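Long-range contacts in desulfoferrodoxin (rbo) (PDB 1Y07), which probably reduces superoxide at a mononuclear iron centre, acting as a class III superoxide reductase: residues A46-V54 / V65-H76; G2-Q10 / C30-V38. All blocks are in the same frame, centred on the assembly; numbering follows the deposited sequence.

Interaction 1 of 2, residues A46-V54 / V65-H76. With FE (Fe (III) ion), chain H.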
loop_
_atom_site.group_PDB
_atom_site.type_symbol
_atom_site.label_atom_id
_atom_site.label_comp_id
_atom_site.label_asym_id
_atom_site.label_seq_id
_atom_site.Cartn_x
_atom_site.Cartn_y
_atom_site.Cartn_z
ATOM N N ALA B 46 -22.452 -13.782 -6.094
ATOM C CA ALA B 46 -21.278 -13.660 -5.223
ATOM C C ALA B 46 -21.196 -12.309 -4.459
ATOM O O ALA B 46 -20.401 -12.181 -3.521
ATOM C CB ALA B 46 -19.967 -13.914 -6.020
ATOM N N LYS B 47 -22.024 -11.327 -4.854
ATOM C CA LYS B 47 -21.978 -9.941 -4.314
ATOM C C LYS B 47 -22.169 -9.893 -2.815
ATOM O O LYS B 47 -21.491 -9.130 -2.132
ATOM C CB LYS B 47 -23.092 -9.059 -4.893
ATOM C CG LYS B 47 -22.804 -8.241 -6.159
ATOM C CD LYS B 47 -21.681 -8.746 -7.008
ATOM C CE LYS B 47 -21.552 -7.928 -8.301
ATOM N NZ LYS B 47 -22.755 -7.975 -9.193
ATOM N N GLU B 48 -23.141 -10.668 -2.316
ATOM C CA GLU B 48 -23.518 -10.618 -0.894
ATOM C C GLU B 48 -22.365 -10.963 0.069
ATOM O O GLU B 48 -22.223 -10.331 1.113
ATOM C CB GLU B 48 -24.706 -11.550 -0.603
ATOM C CG GLU B 48 -26.054 -10.967 -1.002
ATOM C CD GLU B 48 -27.240 -11.811 -0.551
ATOM O OE1 GLU B 48 -27.140 -12.536 0.479
ATOM O OE2 GLU B 48 -28.290 -11.742 -1.233
ATOM N N LYS B 49 -21.589 -11.993 -0.271
ATOM C CA LYS B 49 -20.523 -12.458 0.596
ATOM C C LYS B 49 -19.179 -11.794 0.236
ATOM O O LYS B 49 -18.202 -12.005 0.948
ATOM C CB LYS B 49 -20.387 -13.990 0.532
ATOM C CG LYS B 49 -21.410 -14.765 1.403
ATOM C CD LYS B 49 -21.890 -16.053 0.720
ATOM C CE LYS B 49 -21.570 -17.315 1.524
ATOM N NZ LYS B 49 -22.589 -17.662 2.558
ATOM N N HIS B 50 -19.122 -10.983 -0.831
ATOM C CA HIS B 50 -17.808 -10.483 -1.309
ATOM C C HIS B 50 -17.625 -8.977 -1.461
ATOM O O HIS B 50 -16.484 -8.518 -1.339
ATOM C CB HIS B 50 -17.344 -11.183 -2.617
ATOM C CG HIS B 50 -16.980 -12.628 -2.430
ATOM N ND1 HIS B 50 -17.899 -13.655 -2.592
ATOM C CD2 HIS B 50 -15.814 -13.213 -2.046
ATOM C CE1 HIS B 50 -17.305 -14.805 -2.314
ATOM N NE2 HIS B 50 -16.052 -14.559 -1.924
ATOM N N ILE B 51 -18.689 -8.200 -1.708
ATOM C CA ILE B 51 -18.528 -6.739 -1.786
ATOM C C ILE B 51 -18.242 -6.109 -0.410
ATOM O O ILE B 51 -19.049 -6.270 0.504
ATOM C CB ILE B 51 -19.749 -6.059 -2.444
ATOM C CG1 ILE B 51 -19.813 -6.462 -3.913
ATOM C CG2 ILE B 51 -19.695 -4.533 -2.255
ATOM C CD1 ILE B 51 -20.871 -5.816 -4.624
ATOM N N PRO B 52 -17.143 -5.356 -0.277
ATOM C CA PRO B 52 -16.793 -4.701 0.979
ATOM C C PRO B 52 -17.798 -3.599 1.331
ATOM O O PRO B 52 -18.210 -2.815 0.455
ATOM C CB PRO B 52 -15.356 -4.149 0.735
ATOM C CG PRO B 52 -15.130 -4.201 -0.657
ATOM C CD PRO B 52 -16.151 -5.065 -1.319
ATOM N N VAL B 53 -18.247 -3.622 2.588
ATOM C CA VAL B 53 -19.069 -2.589 3.162
ATOM C C VAL B 53 -18.177 -1.683 3.982
ATOM O O VAL B 53 -17.465 -2.159 4.851
ATOM C CB VAL B 53 -20.212 -3.208 4.064
ATOM C CG1 VAL B 53 -20.898 -2.151 4.946
ATOM C CG2 VAL B 53 -21.243 -3.946 3.207
ATOM N N VAL B 54 -18.259 -0.378 3.723
ATOM C CA VAL B 54 -17.437 0.629 4.386
ATOM C C VAL B 54 -18.271 1.418 5.400
ATOM O O VAL B 54 -19.376 1.847 5.105
ATOM C CB VAL B 54 -16.752 1.576 3.317
ATOM C CG1 VAL B 54 -15.880 2.617 3.974
ATOM C CG2 VAL B 54 -15.944 0.734 2.313
ATOM N N VAL B 65 -16.629 -7.666 5.100
ATOM C CA VAL B 65 -16.744 -8.418 3.855
ATOM C C VAL B 65 -17.869 -9.368 4.122
ATOM O O VAL B 65 -17.737 -10.333 4.893
ATOM C CB VAL B 65 -15.408 -9.050 3.393
ATOM C CG1 VAL B 65 -15.553 -9.757 2.014
ATOM C CG2 VAL B 65 -14.377 -7.948 3.270
ATOM N N GLY B 66 -18.969 -9.038 3.441
ATOM C CA GLY B 66 -20.270 -9.139 3.990
ATOM C C GLY B 66 -21.091 -7.900 4.332
ATOM O O GLY B 66 -20.915 -7.297 5.401
ATOM N N SER B 67 -22.061 -7.587 3.463
ATOM C CA SER B 67 -23.349 -7.081 3.962
ATOM C C SER B 67 -23.921 -8.182 4.889
ATOM O O SER B 67 -24.623 -7.905 5.889
ATOM C CB SER B 67 -24.328 -6.849 2.817
ATOM O OG SER B 67 -24.513 -8.068 2.131
ATOM N N VAL B 68 -23.643 -9.435 4.528
ATOM C CA VAL B 68 -23.510 -10.485 5.537
ATOM C C VAL B 68 -22.100 -11.202 5.457
ATOM O O VAL B 68 -21.483 -11.264 4.397
ATOM C CB VAL B 68 -24.662 -11.468 5.455
ATOM C CG1 VAL B 68 -26.042 -10.760 5.765
ATOM C CG2 VAL B 68 -24.681 -12.182 4.097
ATOM N N ALA B 69 -21.630 -11.780 6.567
ATOM C CA ALA B 69 -20.252 -12.277 6.686
ATOM C C ALA B 69 -19.802 -13.418 5.739
ATOM O O ALA B 69 -20.424 -14.478 5.643
ATOM C CB ALA B 69 -19.938 -12.660 8.145
ATOM N N HIS B 70 -18.651 -13.186 5.106
ATOM C CA HIS B 70 -17.919 -14.176 4.330
ATOM C C HIS B 70 -17.200 -15.158 5.242
ATOM O O HIS B 70 -16.753 -14.784 6.322
ATOM C CB HIS B 70 -16.859 -13.461 3.472
ATOM C CG HIS B 70 -16.160 -14.350 2.485
ATOM N ND1 HIS B 70 -15.194 -15.270 2.846
ATOM C CD2 HIS B 70 -16.293 -14.454 1.142
ATOM C CE1 HIS B 70 -14.759 -15.893 1.768
ATOM N NE2 HIS B 70 -15.403 -15.409 0.720
ATOM N N PRO B 71 -17.051 -16.398 4.789
ATOM C CA PRO B 71 -16.216 -17.396 5.458
ATOM C C PRO B 71 -14.793 -16.935 5.787
ATOM O O PRO B 71 -14.145 -16.292 4.992
ATOM C CB PRO B 71 -16.170 -18.543 4.448
ATOM C CG PRO B 71 -17.447 -18.449 3.747
ATOM C CD PRO B 71 -17.744 -16.983 3.621
ATOM N N MET B 72 -14.351 -17.298 6.978
ATOM C CA MET B 72 -12.978 -17.175 7.375
ATOM C C MET B 72 -12.493 -18.538 7.912
ATOM O O MET B 72 -12.431 -18.773 9.148
ATOM C CB MET B 72 -12.853 -16.065 8.420
ATOM C CG MET B 72 -13.224 -14.680 7.924
ATOM S SD MET B 72 -12.044 -14.043 6.746
ATOM C CE MET B 72 -10.696 -13.724 7.744
ATOM N N THR B 73 -12.201 -19.436 6.967
ATOM C CA THR B 73 -11.656 -20.778 7.224
ATOM C C THR B 73 -10.369 -20.993 6.444
ATOM O O THR B 73 -10.118 -20.287 5.479
ATOM C CB THR B 73 -12.650 -21.870 6.760
ATOM O OG1 THR B 73 -12.667 -21.938 5.325
ATOM C CG2 THR B 73 -14.079 -21.535 7.154
ATOM N N PRO B 74 -9.571 -22.003 6.794
ATOM C CA PRO B 74 -8.295 -22.207 6.085
ATOM C C PRO B 74 -8.449 -22.462 4.575
ATOM O O PRO B 74 -7.548 -22.136 3.813
ATOM C CB PRO B 74 -7.690 -23.433 6.787
ATOM C CG PRO B 74 -8.392 -23.502 8.115
ATOM C CD PRO B 74 -9.795 -23.028 7.835
ATOM N N GLU B 75 -9.578 -23.017 4.149
ATOM C CA GLU B 75 -9.772 -23.387 2.731
ATOM C C GLU B 75 -10.430 -22.254 1.920
ATOM O O GLU B 75 -10.279 -22.173 0.692
ATOM C CB GLU B 75 -10.610 -24.670 2.619
ATOM C CG GLU B 75 -10.132 -25.837 3.491
ATOM C CD GLU B 75 -10.594 -25.759 4.952
ATOM O OE1 GLU B 75 -11.815 -25.743 5.218
ATOM O OE2 GLU B 75 -9.730 -25.725 5.852
ATOM N N HIS B 76 -11.155 -21.399 2.633
ATOM C CA HIS B 76 -11.920 -20.303 2.073
ATOM C C HIS B 76 -11.951 -19.109 3.026
ATOM O O HIS B 76 -12.592 -19.145 4.082
ATOM C CB HIS B 76 -13.323 -20.778 1.783
ATOM C CG HIS B 76 -14.109 -19.853 0.927
ATOM N ND1 HIS B 76 -15.481 -19.910 0.849
ATOM C CD2 HIS B 76 -13.721 -18.846 0.101
ATOM C CE1 HIS B 76 -15.909 -18.990 0.004
ATOM N NE2 HIS B 76 -14.862 -18.324 -0.457
HETATM FE FE FE H . -14.893 -16.414 -1.371
#
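His50, in the short, weakly bonded helical turn about 47-50, and His70, in the loop after strand 60-65, meet at a ferric ion that also takes His76. Their NE2 atoms bind it: His50 NE2 at 2.3 Å, His70 NE2 at 2.4 Å and His76 NE2 at 2.1 Å from the iron. His50 and His76 sit roughly across the metal from each other. His122 ND1 and Cys119 SG complete the site, giving the four-histidine, one-cysteine iron centre of superoxide reductases.

The rings of His50 and His70 form an offset edge-to-face pair, planes at 76°, with His70 CD2 lying 3.0 Å above the His50 ring plane near its rim. Trp125, from strand 123-127, also stacks with His50.

Hydrogen bonds fix both rings in rotation. His50 ND1 gives its N-H to Ala46 O at 3.0 Å, and His70 ND1 does the same to Pro71 O at 2.6 Å; each acceptor lies in the ring plane and is met on a lone pair. With CG anti to the backbone N (chi1 -172°), the His70 ring is carried toward residues 46-54, and Lys49 O stands in its plane, 3.1 Å from His70 CD2.

Away from the metal the packing is lighter. Val65 CG1 lies against the carbonyls of Lys49 and His50, Val53 CG2 against the backbone of Ser67, and a weak bond runs from Ser67 OG to Glu48 O at 3.4 Å.

This is consistent with imidazoles held in orientation for the metal: His50 and His70 each give NE2 to iron and ND1 to a main-chain carbonyl.

Interaction 2 of 2, residues G2-Q10 / C30-V38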
loop_
_atom_site.group_PDB
_atom_site.type_symbol
_atom_site.label_atom_id
_atom_site.label_comp_id
_atom_site.label_asym_id
_atom_site.label_seq_id
_atom_site.Cartn_x
_atom_site.Cartn_y
_atom_site.Cartn_z
ATOM N N GLY B 2 -7.094 9.057 -12.023
ATOM C CA GLY B 2 -8.043 8.181 -11.293
ATOM C C GLY B 2 -7.373 7.498 -10.127
ATOM O O GLY B 2 -8.075 6.934 -9.272
ATOM N N ARG B 3 -6.027 7.567 -10.095
ATOM C CA ARG B 3 -5.157 6.788 -9.181
ATOM C C ARG B 3 -5.640 5.349 -9.070
ATOM O O ARG B 3 -6.062 4.890 -8.012
ATOM C CB ARG B 3 -5.073 7.436 -7.809
ATOM C CG ARG B 3 -4.102 8.571 -7.766
ATOM C CD ARG B 3 -4.323 9.468 -6.545
ATOM N NE ARG B 3 -3.934 8.742 -5.338
ATOM C CZ ARG B 3 -4.718 8.442 -4.289
ATOM N NH1 ARG B 3 -5.993 8.812 -4.232
ATOM N NH2 ARG B 3 -4.184 7.753 -3.293
ATOM N N GLU B 4 -5.592 4.661 -10.204
ATOM C CA GLU B 4 -6.237 3.398 -10.372
ATOM C C GLU B 4 -5.373 2.271 -9.800
ATOM O O GLU B 4 -4.225 2.147 -10.163
ATOM C CB GLU B 4 -6.409 3.147 -11.873
ATOM C CG GLU B 4 -7.536 2.182 -12.220
ATOM C CD GLU B 4 -7.487 1.733 -13.693
ATOM O OE1 GLU B 4 -7.140 2.574 -14.567
ATOM O OE2 GLU B 4 -7.776 0.537 -13.980
ATOM N N LEU B 5 -5.971 1.458 -8.939
ATOM C CA LEU B 5 -5.312 0.316 -8.313
ATOM C C LEU B 5 -5.477 -0.968 -9.136
ATOM O O LEU B 5 -6.566 -1.271 -9.622
ATOM C CB LEU B 5 -5.883 0.090 -6.919
ATOM C CG LEU B 5 -5.436 1.085 -5.874
ATOM C CD1 LEU B 5 -6.064 0.747 -4.585
ATOM C CD2 LEU B 5 -3.926 1.085 -5.723
ATOM N N SER B 6 -4.375 -1.695 -9.315
ATOM C CA SER B 6 -4.405 -3.017 -9.868
ATOM C C SER B 6 -3.686 -3.958 -8.923
ATOM O O SER B 6 -2.851 -3.520 -8.118
ATOM C CB SER B 6 -3.704 -3.062 -11.236
ATOM O OG SER B 6 -2.504 -2.275 -11.241
ATOM N N PHE B 7 -4.025 -5.245 -9.051
ATOM C CA PHE B 7 -3.539 -6.296 -8.177
ATOM C C PHE B 7 -3.061 -7.445 -8.999
ATOM O O PHE B 7 -3.740 -7.865 -9.929
ATOM C CB PHE B 7 -4.666 -6.731 -7.236
ATOM C CG PHE B 7 -5.272 -5.581 -6.472
ATOM C CD1 PHE B 7 -6.424 -4.927 -6.936
ATOM C CD2 PHE B 7 -4.676 -5.132 -5.299
ATOM C CE1 PHE B 7 -6.962 -3.834 -6.209
ATOM C CE2 PHE B 7 -5.211 -4.051 -4.596
ATOM C CZ PHE B 7 -6.355 -3.419 -5.063
ATOM N N PHE B 8 -1.894 -7.942 -8.649
ATOM C CA PHE B 8 -1.232 -9.041 -9.350
ATOM C C PHE B 8 -0.846 -10.053 -8.259
ATOM O O PHE B 8 -0.063 -9.719 -7.375
ATOM C CB PHE B 8 0.019 -8.534 -10.063
ATOM C CG PHE B 8 -0.245 -7.356 -10.970
ATOM C CD1 PHE B 8 -0.401 -6.096 -10.458
ATOM C CD2 PHE B 8 -0.346 -7.531 -12.337
ATOM C CE1 PHE B 8 -0.657 -5.016 -11.289
ATOM C CE2 PHE B 8 -0.614 -6.454 -13.164
ATOM C CZ PHE B 8 -0.766 -5.182 -12.618
ATOM N N LEU B 9 -1.354 -11.277 -8.355
ATOM C CA LEU B 9 -1.245 -12.240 -7.263
ATOM C C LEU B 9 -0.574 -13.533 -7.705
ATOM O O LEU B 9 -0.997 -14.151 -8.672
ATOM C CB LEU B 9 -2.630 -12.546 -6.696
ATOM C CG LEU B 9 -3.641 -11.384 -6.568
ATOM C CD1 LEU B 9 -4.965 -11.935 -6.172
ATOM C CD2 LEU B 9 -3.237 -10.381 -5.554
ATOM N N GLN B 10 0.462 -13.949 -6.967
ATOM C CA GLN B 10 1.159 -15.238 -7.199
ATOM C C GLN B 10 0.277 -16.428 -6.874
ATOM O O GLN B 10 -0.680 -16.253 -6.114
ATOM C CB GLN B 10 2.383 -15.355 -6.302
ATOM C CG GLN B 10 3.614 -14.737 -6.871
ATOM C CD GLN B 10 4.881 -15.343 -6.303
ATOM O OE1 GLN B 10 5.295 -14.968 -5.213
ATOM N NE2 GLN B 10 5.508 -16.268 -7.047
ATOM N N CYS B 30 7.277 -13.418 -12.377
ATOM C CA CYS B 30 7.682 -13.664 -10.998
ATOM C C CYS B 30 7.716 -15.190 -10.765
ATOM O O CYS B 30 6.689 -15.839 -10.569
ATOM C CB CYS B 30 6.775 -12.774 -10.077
ATOM S SG CYS B 30 5.849 -13.462 -8.728
ATOM N N GLY B 31 8.928 -15.751 -10.867
ATOM C CA GLY B 31 9.143 -17.187 -11.065
ATOM C C GLY B 31 8.973 -17.391 -12.566
ATOM O O GLY B 31 9.312 -16.482 -13.348
ATOM N N SER B 32 8.434 -18.535 -12.995
ATOM C CA SER B 32 7.651 -18.485 -14.232
ATOM C C SER B 32 6.168 -18.659 -13.947
ATOM O O SER B 32 5.537 -19.679 -14.263
ATOM C CB SER B 32 8.126 -19.413 -15.340
ATOM O OG SER B 32 7.503 -18.969 -16.546
ATOM N N GLU B 33 5.652 -17.661 -13.254
ATOM C CA GLU B 33 4.307 -17.203 -13.493
ATOM C C GLU B 33 4.536 -15.931 -14.318
ATOM O O GLU B 33 5.565 -15.282 -14.174
ATOM C CB GLU B 33 3.594 -16.859 -12.179
ATOM C CG GLU B 33 3.264 -18.027 -11.242
ATOM C CD GLU B 33 2.865 -17.533 -9.844
ATOM O OE1 GLU B 33 3.768 -17.048 -9.125
ATOM O OE2 GLU B 33 1.665 -17.617 -9.464
ATOM N N VAL B 34 3.611 -15.617 -15.204
ATOM C CA VAL B 34 3.378 -14.222 -15.621
ATOM C C VAL B 34 2.051 -13.842 -14.981
ATOM O O VAL B 34 1.023 -14.495 -15.209
ATOM C CB VAL B 34 3.358 -14.078 -17.170
ATOM C CG1 VAL B 34 2.847 -12.731 -17.601
ATOM C CG2 VAL B 34 4.754 -14.288 -17.721
ATOM N N LEU B 35 2.044 -12.790 -14.165
ATOM C CA LEU B 35 0.851 -12.412 -13.427
ATOM C C LEU B 35 0.222 -11.255 -14.205
ATOM O O LEU B 35 0.938 -10.381 -14.639
ATOM C CB LEU B 35 1.189 -11.921 -12.037
ATOM C CG LEU B 35 2.082 -12.819 -11.176
ATOM C CD1 LEU B 35 2.296 -12.111 -9.829
ATOM C CD2 LEU B 35 1.533 -14.200 -11.003
ATOM N N ARG B 36 -1.083 -11.325 -14.419
ATOM C CA ARG B 36 -1.834 -10.243 -15.038
ATOM C C ARG B 36 -2.731 -9.596 -13.994
ATOM O O ARG B 36 -3.086 -10.202 -13.013
ATOM C CB ARG B 36 -2.726 -10.755 -16.184
ATOM C CG ARG B 36 -2.023 -11.559 -17.279
ATOM C CD ARG B 36 -1.177 -10.726 -18.203
ATOM N NE ARG B 36 -0.392 -11.552 -19.125
ATOM C CZ ARG B 36 0.362 -11.054 -20.102
ATOM N NH1 ARG B 36 1.054 -11.871 -20.890
ATOM N NH2 ARG B 36 0.414 -9.744 -20.302
ATOM N N ALA B 37 -3.178 -8.366 -14.251
ATOM C CA ALA B 37 -4.081 -7.707 -13.309
ATOM C C ALA B 37 -5.333 -8.551 -13.171
ATOM O O ALA B 37 -5.996 -8.917 -14.182
ATOM C CB ALA B 37 -4.440 -6.329 -13.831
ATOM N N VAL B 38 -5.645 -8.923 -11.932
ATOM C CA VAL B 38 -6.876 -9.676 -11.676
ATOM C C VAL B 38 -8.109 -8.767 -11.885
ATOM O O VAL B 38 -8.050 -7.566 -11.690
ATOM C CB VAL B 38 -6.877 -10.314 -10.257
ATOM C CG1 VAL B 38 -5.674 -11.223 -10.051
ATOM C CG2 VAL B 38 -6.902 -9.258 -9.219
HETATM O O HOH W 1 -6.469 -5.607 -10.766
HETATM O O HOH W 2 -2.132 -11.856 -11.171
#
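Phe8 and Leu35 face each other between two small antiparallel hairpins, 5-9 with 16-20 and 27-29 with 34-36, within the N-terminal part of a class III superoxide reductase. Strands 5-9 and 34-36 run nearly antiparallel, at 150°, but they do not join into one sheet: their axes stay 6.0 Å apart at closest, and one direct backbone bond joins the two segments, Val38 N to Phe7 O at 3.0 Å.

The tight part is apolar. Phe8 CB sits 4.1 Å from Leu35 CB, and with CG beside the backbone N (chi1 -53°) the ring extends past Leu35 until CE2 lies 3.9 Å from Ala37 CB. The Leu35 O atom stands at the ring's edge, near its plane. Leu35 itself reaches across with both methyls, CD2 coming to 3.4 Å from Leu9 O. On the other face of strand 5-9, the one carrying Phe7 and Leu9, Leu9 and Val38 cross at about a right angle, CD1 of Leu9 being 4.0 Å from CG1 of Val38, while the Phe7 ring leads off to meet Trp80 and Tyr116 of the iron-binding domain.

The looser side is wet. One water takes the N-H of Phe7 and donates to Val38 O; another takes the N-H of Leu9 and donates to Arg36 O at 2.7 Å. Two stations of the strand pairing are thus bridged by solvent instead of by direct bonds.

At the end of the contact polar side chains take over, beside the second subunit, whose Pro23 packs on Gln10 and whose Ser26 packs on Cys30. Gln10 and Glu33 cross there with amide and carboxylate planes 44° apart, and Gln10 NE2 donates to Glu33 OE1 at 2.8 Å.

From the N terminus, strand 5-9 comes first; the chain turns back through strands 16-20 and 27-29, and strand 34-36 then returns to it, so interaction 2 closes a loop of 19 intervening residues. Only afterwards does helix 47-50 open interaction 1, closed by residues 65-76 after the hairpin of strands 52-57 and 60-65. The two contacts therefore stand in series, neither nesting nor crossing, on opposite sides of the chain's centre and about 10 Å apart at their nearest atoms. Interaction 2 draws the N-terminal hairpins together, near the subunit interface; interaction 1 ties a helix and a long loop of the desulfoferrodoxin domain to the iron.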